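MHC class I protein (Ginglymostoma cirratum, PDB 6LUP) probably presents bound peptides at the cell surface to T cells, holding each peptide in a groove between two helices, as a class I histocompatibility heavy chain. Local coordinates at residues T224-R227 with S233-I236; E51-E56 with Q167-N172. All coordinates share one frame; numbering follows the deposited sequence.

Contact 1: T224-R227 with S233-I236; sequences TGVR and SYQI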
ATOM      1  N   THR A 224      -5.640  14.842  -6.525  1.00 54.54           N
ATOM      2  CA  THR A 224      -6.013  13.433  -6.446  1.00 52.95           C
ATOM      3  C   THR A 224      -5.356  12.774  -5.240  1.00 51.66           C
ATOM      4  O   THR A 224      -5.870  11.793  -4.707  1.00 51.85           O
ATOM      5  CB  THR A 224      -5.577  12.642  -7.698  1.00 52.83           C
ATOM      6  OG1 THR A 224      -4.157  12.756  -7.884  1.00 51.55           O
ATOM      7  CG2 THR A 224      -6.312  13.126  -8.938  1.00 53.09           C
ATOM      8  N   GLY A 225      -4.222  13.327  -4.815  1.00 49.98           N
ATOM      9  CA  GLY A 225      -3.355  12.669  -3.850  1.00 48.20           C
ATOM     10  C   GLY A 225      -2.478  11.677  -4.588  1.00 46.99           C
ATOM     11  O   GLY A 225      -2.722  11.368  -5.757  1.00 47.27           O
ATOM     12  N   VAL A 226      -1.448  11.180  -3.916  1.00 45.81           N
ATOM     13  CA  VAL A 226      -0.572  10.181  -4.520  1.00 44.72           C
ATOM     14  C   VAL A 226      -1.347   8.868  -4.707  1.00 44.08           C
ATOM     15  O   VAL A 226      -2.126   8.465  -3.840  1.00 43.67           O
ATOM     16  CB  VAL A 226       0.746  10.006  -3.718  1.00 44.31           C
ATOM     17  CG1 VAL A 226       0.470   9.601  -2.276  1.00 45.20           C
ATOM     18  CG2 VAL A 226       1.678   9.005  -4.391  1.00 44.04           C
ATOM     19  N   ARG A 227      -1.160   8.237  -5.865  1.00 43.45           N
ATOM     20  CA  ARG A 227      -1.802   6.962  -6.173  1.00 42.88           C
ATOM     21  C   ARG A 227      -0.865   6.084  -7.000  1.00 42.33           C
ATOM     22  O   ARG A 227      -0.038   6.600  -7.751  1.00 42.13           O
ATOM     23  CB  ARG A 227      -3.141   7.174  -6.886  1.00 43.87           C
ATOM     24  CG  ARG A 227      -3.064   8.040  -8.131  1.00 44.58           C
ATOM     25  CD  ARG A 227      -4.446   8.451  -8.607  1.00 45.13           C
ATOM     26  NE  ARG A 227      -4.368   9.153  -9.883  1.00 45.45           N
ATOM     27  CZ  ARG A 227      -5.398   9.739 -10.484  1.00 46.55           C
ATOM     28  NH1 ARG A 227      -6.605   9.709  -9.931  1.00 46.75           N
ATOM     29  NH2 ARG A 227      -5.221  10.357 -11.647  1.00 46.79           N
ATOM     30  N   SER A 233       5.782   2.405  -9.331  1.00 42.18           N
ATOM     31  CA  SER A 233       5.898   3.863  -9.241  1.00 42.35           C
ATOM     32  C   SER A 233       4.562   4.502  -8.855  1.00 42.13           C
ATOM     33  O   SER A 233       3.543   3.814  -8.752  1.00 41.85           O
ATOM     34  CB  SER A 233       6.439   4.454 -10.548  1.00 43.28           C
ATOM     35  OG  SER A 233       5.469   4.405 -11.579  1.00 44.08           O
ATOM     36  N   TYR A 234       4.577   5.816  -8.632  1.00 42.35           N
ATOM     37  CA  TYR A 234       3.388   6.546  -8.192  1.00 42.25           C
ATOM     38  C   TYR A 234       3.105   7.763  -9.069  1.00 43.22           C
ATOM     39  O   TYR A 234       3.959   8.191  -9.847  1.00 43.51           O
ATOM     40  CB  TYR A 234       3.532   6.954  -6.721  1.00 41.48           C
ATOM     41  CG  TYR A 234       3.781   5.777  -5.804  1.00 41.02           C
ATOM     42  CD1 TYR A 234       5.074   5.281  -5.609  1.00 40.76           C
ATOM     43  CD2 TYR A 234       2.724   5.137  -5.156  1.00 40.76           C
ATOM     44  CE1 TYR A 234       5.308   4.192  -4.789  1.00 40.65           C
ATOM     45  CE2 TYR A 234       2.950   4.045  -4.329  1.00 40.75           C
ATOM     46  CZ  TYR A 234       4.244   3.578  -4.150  1.00 40.58           C
ATOM     47  OH  TYR A 234       4.484   2.497  -3.334  1.00 40.37           O
ATOM     48  N   GLN A 235       1.898   8.306  -8.941  1.00 44.02           N
ATOM     49  CA  GLN A 235       1.492   9.502  -9.675  1.00 45.00           C
ATOM     50  C   GLN A 235       0.610  10.410  -8.821  1.00 45.59           C
ATOM     51  O   GLN A 235       0.016   9.969  -7.832  1.00 45.33           O
ATOM     52  CB  GLN A 235       0.776   9.137 -10.985  1.00 45.77           C
ATOM     53  CG  GLN A 235      -0.565   8.441 -10.805  1.00 46.15           C
ATOM     54  CD  GLN A 235      -1.391   8.414 -12.078  1.00 47.38           C
ATOM     55  OE1 GLN A 235      -1.084   7.685 -13.022  1.00 48.25           O
ATOM     56  NE2 GLN A 235      -2.452   9.205 -12.103  1.00 47.46           N
ATOM     57  N   ILE A 236       0.538  11.681  -9.210  1.00 46.44           N
ATOM     58  CA  ILE A 236      -0.322  12.654  -8.542  1.00 47.08           C
ATOM     59  C   ILE A 236      -0.716  13.772  -9.504  1.00 48.52           C
ATOM     60  O   ILE A 236       0.084  14.198 -10.345  1.00 48.79           O
ATOM     61  CB  ILE A 236       0.332  13.227  -7.255  1.00 46.49           C
ATOM     62  CG1 ILE A 236      -0.646  14.157  -6.520  1.00 46.62           C
ATOM     63  CG2 ILE A 236       1.669  13.897  -7.559  1.00 45.88           C
ATOM     64  CD1 ILE A 236      -0.238  14.505  -5.102  1.00 46.63           C
TER

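Contact 2: E51-E56 with Q167-N172; sequences ESEGPE and QKYLKN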
ATOM      1  N   GLU A  51      17.033 -13.239  -7.559  1.00 45.33           N
ATOM      2  CA  GLU A  51      18.407 -13.532  -7.955  1.00 46.80           C
ATOM      3  C   GLU A  51      19.319 -13.793  -6.766  1.00 46.19           C
ATOM      4  O   GLU A  51      20.198 -14.653  -6.836  1.00 47.27           O
ATOM      5  CB  GLU A  51      18.986 -12.365  -8.755  1.00 48.70           C
ATOM      6  CG  GLU A  51      18.545 -12.298 -10.206  1.00 51.36           C
ATOM      7  CD  GLU A  51      18.863 -10.961 -10.860  1.00 53.45           C
ATOM      8  OE1 GLU A  51      18.847 -10.884 -12.113  1.00 55.24           O
ATOM      9  OE2 GLU A  51      19.125  -9.978 -10.129  1.00 53.50           O
ATOM     10  N   SER A  52      19.110 -13.050  -5.683  1.00 44.57           N
ATOM     11  CA  SER A  52      20.083 -12.996  -4.592  1.00 43.95           C
ATOM     12  C   SER A  52      19.787 -13.929  -3.426  1.00 42.95           C
ATOM     13  O   SER A  52      20.612 -14.066  -2.524  1.00 43.43           O
ATOM     14  CB  SER A  52      20.252 -11.558  -4.084  1.00 43.82           C
ATOM     15  OG  SER A  52      19.046 -11.053  -3.534  1.00 42.49           O
ATOM     16  N   GLU A  53      18.621 -14.566  -3.434  1.00 41.72           N
ATOM     17  CA  GLU A  53      18.270 -15.476  -2.354  1.00 40.39           C
ATOM     18  C   GLU A  53      18.119 -16.908  -2.833  1.00 40.58           C
ATOM     19  O   GLU A  53      17.287 -17.204  -3.694  1.00 40.67           O
ATOM     20  CB  GLU A  53      17.019 -15.004  -1.609  1.00 39.64           C
ATOM     21  CG  GLU A  53      17.215 -13.736  -0.785  1.00 39.34           C
ATOM     22  CD  GLU A  53      18.306 -13.857   0.272  1.00 40.05           C
ATOM     23  OE1 GLU A  53      18.776 -14.986   0.558  1.00 40.32           O
ATOM     24  OE2 GLU A  53      18.700 -12.811   0.830  1.00 40.12           O
ATOM     25  N   GLY A  54      18.938 -17.786  -2.257  1.00 40.63           N
ATOM     26  CA  GLY A  54      18.972 -19.193  -2.628  1.00 40.33           C
ATOM     27  C   GLY A  54      17.806 -19.987  -2.068  1.00 39.39           C
ATOM     28  O   GLY A  54      16.947 -19.436  -1.374  1.00 38.27           O
ATOM     29  N   PRO A  55      17.772 -21.295  -2.372  1.00 39.69           N
ATOM     30  CA  PRO A  55      16.723 -22.219  -1.937  1.00 39.17           C
ATOM     31  C   PRO A  55      16.380 -22.124  -0.445  1.00 38.09           C
ATOM     32  O   PRO A  55      15.199 -22.116  -0.094  1.00 37.41           O
ATOM     33  CB  PRO A  55      17.321 -23.589  -2.266  1.00 39.81           C
ATOM     34  CG  PRO A  55      18.161 -23.326  -3.464  1.00 40.84           C
ATOM     35  CD  PRO A  55      18.745 -21.953  -3.263  1.00 40.73           C
ATOM     36  N   GLU A  56      17.398 -22.034   0.408  1.00 37.92           N
ATOM     37  CA  GLU A  56      17.200 -22.026   1.858  1.00 37.41           C
ATOM     38  C   GLU A  56      16.364 -20.847   2.339  1.00 36.07           C
ATOM     39  O   GLU A  56      15.529 -20.991   3.238  1.00 35.38           O
ATOM     40  CB  GLU A  56      18.541 -22.077   2.595  1.00 38.72           C
ATOM     41  CG  GLU A  56      19.105 -23.487   2.681  1.00 41.00           C
ATOM     42  CD  GLU A  56      20.401 -23.574   3.472  1.00 42.70           C
ATOM     43  OE1 GLU A  56      20.651 -22.671   4.316  1.00 43.06           O
ATOM     44  OE2 GLU A  56      21.161 -24.553   3.253  1.00 43.17           O
ATOM     45  N   GLN A 167      19.618  -4.458   5.834  1.00 39.46           N
ATOM     46  CA  GLN A 167      20.925  -4.034   5.334  1.00 41.03           C
ATOM     47  C   GLN A 167      21.427  -4.889   4.173  1.00 40.95           C
ATOM     48  O   GLN A 167      22.079  -4.381   3.258  1.00 41.55           O
ATOM     49  CB  GLN A 167      21.947  -3.992   6.470  1.00 42.28           C
ATOM     50  CG  GLN A 167      21.925  -2.667   7.214  1.00 43.92           C
ATOM     51  CD  GLN A 167      22.614  -2.722   8.560  1.00 45.60           C
ATOM     52  OE1 GLN A 167      23.028  -3.787   9.022  1.00 46.43           O
ATOM     53  NE2 GLN A 167      22.738  -1.566   9.204  1.00 46.65           N
ATOM     54  N   LYS A 168      21.102  -6.178   4.211  1.00 40.20           N
ATOM     55  CA  LYS A 168      21.447  -7.089   3.133  1.00 40.21           C
ATOM     56  C   LYS A 168      20.614  -6.764   1.900  1.00 39.87           C
ATOM     57  O   LYS A 168      21.137  -6.699   0.789  1.00 40.81           O
ATOM     58  CB  LYS A 168      21.223  -8.539   3.563  1.00 39.77           C
ATOM     59  CG  LYS A 168      21.686  -9.565   2.541  1.00 40.25           C
ATOM     60  CD  LYS A 168      21.091 -10.933   2.818  1.00 39.64           C
ATOM     61  CE  LYS A 168      21.695 -11.974   1.894  1.00 40.38           C
ATOM     62  NZ  LYS A 168      21.067 -13.304   2.101  1.00 40.04           N
ATOM     63  N   TYR A 169      19.317  -6.551   2.111  1.00 38.92           N
ATOM     64  CA  TYR A 169      18.403  -6.192   1.031  1.00 38.49           C
ATOM     65  C   TYR A 169      18.823  -4.904   0.331  1.00 39.36           C
ATOM     66  O   TYR A 169      18.807  -4.829  -0.896  1.00 39.68           O
ATOM     67  CB  TYR A 169      16.968  -6.061   1.548  1.00 37.08           C
ATOM     68  CG  TYR A 169      16.355  -7.347   2.069  1.00 35.83           C
ATOM     69  CD1 TYR A 169      16.709  -8.588   1.537  1.00 35.68           C
ATOM     70  CD2 TYR A 169      15.390  -7.315   3.075  1.00 34.88           C
ATOM     71  CE1 TYR A 169      16.140  -9.759   2.010  1.00 34.98           C
ATOM     72  CE2 TYR A 169      14.809  -8.479   3.552  1.00 34.13           C
ATOM     73  CZ  TYR A 169      15.185  -9.696   3.019  1.00 34.25           C
ATOM     74  OH  TYR A 169      14.607 -10.851   3.493  1.00 33.48           O
ATOM     75  N   LEU A 170      19.209  -3.901   1.117  1.00 40.13           N
ATOM     76  CA  LEU A 170      19.675  -2.623   0.573  1.00 41.52           C
ATOM     77  C   LEU A 170      20.924  -2.761  -0.298  1.00 43.36           C
ATOM     78  O   LEU A 170      21.081  -2.035  -1.275  1.00 44.53           O
ATOM     79  CB  LEU A 170      19.909  -1.603   1.691  1.00 41.34           C
ATOM     80  CG  LEU A 170      18.654  -1.063   2.388  1.00 40.34           C
ATOM     81  CD1 LEU A 170      19.021  -0.381   3.694  1.00 40.99           C
ATOM     82  CD2 LEU A 170      17.864  -0.117   1.497  1.00 40.29           C
ATOM     83  N   LYS A 171      21.805  -3.694   0.050  1.00 44.58           N
ATOM     84  CA  LYS A 171      22.956  -3.998  -0.791  1.00 46.29           C
ATOM     85  C   LYS A 171      22.528  -4.745  -2.059  1.00 45.96           C
ATOM     86  O   LYS A 171      22.849  -4.321  -3.168  1.00 46.89           O
ATOM     87  CB  LYS A 171      24.008  -4.786  -0.003  1.00 48.11           C
ATOM     88  CG  LYS A 171      25.130  -5.380  -0.845  1.00 51.06           C
ATOM     89  CD  LYS A 171      25.730  -6.601  -0.155  1.00 53.13           C
ATOM     90  CE  LYS A 171      26.390  -7.551  -1.147  1.00 54.77           C
ATOM     91  NZ  LYS A 171      26.609  -8.902  -0.553  1.00 54.71           N
ATOM     92  N   ASN A 172      21.790  -5.842  -1.893  1.00 44.93           N
ATOM     93  CA  ASN A 172      21.392  -6.694  -3.021  1.00 44.71           C
ATOM     94  C   ASN A 172      20.365  -6.082  -3.972  1.00 44.47           C
ATOM     95  O   ASN A 172      20.315  -6.445  -5.146  1.00 45.04           O
ATOM     96  CB  ASN A 172      20.895  -8.055  -2.524  1.00 43.92           C
ATOM     97  CG  ASN A 172      22.023  -8.954  -2.044  1.00 44.56           C
ATOM     98  OD1 ASN A 172      21.815  -9.818  -1.191  1.00 44.09           O
ATOM     99  ND2 ASN A 172      23.220  -8.762  -2.590  1.00 45.76           N
TER
HETATM  100  O   HOH W   1      18.923 -10.425  -0.808  1.00 31.25           O

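Contact 1: T224-R227 with S233-I236
In Arg-227 and Gln-235 alike, CG lies between the backbone N and the carbonyl carbon (chi1 54° and 66°), which lays the two extended side chains, already on one face as paired residues of a beta hairpin in the immunoglobulin C1-set domain, against each other at CG. Their strands, 222-228 and 234-241, run antiparallel, and these two residues form a hydrogen-bonded pair. Arg-227 N donates to Gln-235 O at 2.9 Å, and Gln-235 N answers to Arg-227 O at 2.8 Å. Above the pair the aliphatic parts touch, Arg-227 CG against Gln-235 CG at 3.7 Å, and the chains cross at a slant, leaving the guanidinium and amide planes strongly inclined. Thr-224 CG2 lies over one face of the guanidinium, offset toward its rim, and the group also makes a cation-pi contact with an aromatic side chain of the partner protein, probably beta-2-microglobulin. This face of the hairpin thus belongs to the subunit interface.

The side chains of Val-226 and Ile-236 both touch Phe-202 of strand 194-202. Val-226 reaches diagonally across to the neighbouring strand with CG2, which meets Tyr-234 CB at 3.6 Å, where the ring leans at an oblique angle to the methyl. Ile-236 instead runs CD1 under the Gly-225 peptide, 3.6 Å from Gly-225 C. Thr-224 OG1 donates to Gly-225 O at 2.9 Å and is also hydrogen-bonded to His-237 N. Beside these, Val-226 CA-H points at Gln-235 O, with CA 3.4 Å from that oxygen.

Contact 2: E51-E56 with Q167-N172
The break between helix 47-52 and helix 55-82, where Glu-53 leaves helical geometry and Gly-54 serves as N-cap, faces the last turn of helix 148-172, with Ser-52 and Asn-172 nearest at 6.6 Å CA to CA. Here the alpha-1 and alpha-2 helices of the MHC class I fold close one end of the peptide groove. Glu-53 carries the contact. Its chain bends at chi2 (-58°) and swings the carboxylate across to Lys-168, which arrives from the opposite direction on a fully extended chain. Lys-168 NZ gives a salt bridge to Glu-53 OE2 at 2.7 Å through the syn lone pair, the side facing the other oxygen, and OE1 lies 3.2 Å from the same NZ. The ammonium thus sits on the inner side of the carboxylate, nearer OE2 than OE1, and probably offsets the charge of this buried glutamate.

OE2 also meets the rim of Tyr-169, lying near the ring plane at 4.2 Å from CE1. The tyrosine's own polar end looks into the groove: its OH bonds Tyr-57 OH and the backbone of the bound peptide, much as the tyrosines of the A pocket hold a peptide's N-terminus in classical class I molecules.

Closer to the end of helix 148-172, Ser-52 OG lies 3.7 Å from Asn-172 CB, a van der Waals contact, while OG itself is hydrogen-bonded to Trp-48 O in its own helix. What joins the polar groups of Ser-52 and Asn-172 is a single water at the edge of the Tyr-169 ring, in its plane. It bonds Ser-52 OG at 2.8 Å, Glu-53 OE2 at 2.9 Å and Asn-172 OD1 at 3.0 Å.

Overall arrangement
The two contacts lie in different domains of the heavy chain. Contact 2 lies in the peptide-binding platform and contact 1 in the immunoglobulin domain; their centres are 29 Å apart, their nearest atoms about 14 Å, and they do not touch. Along the chain contact 2 is complete before contact 1 begins. Contact 2 reaches the ligand: Tyr-169 of segment 167-172 bonds the backbone of the bound peptide, whereas contact 1, on hairpin 224-236, faces the second protein chain of the assembly. One slender thread runs from contact 1 toward the platform, a weak hydrogen bond from Tyr-234 OH to the backbone oxygen of Asp-29.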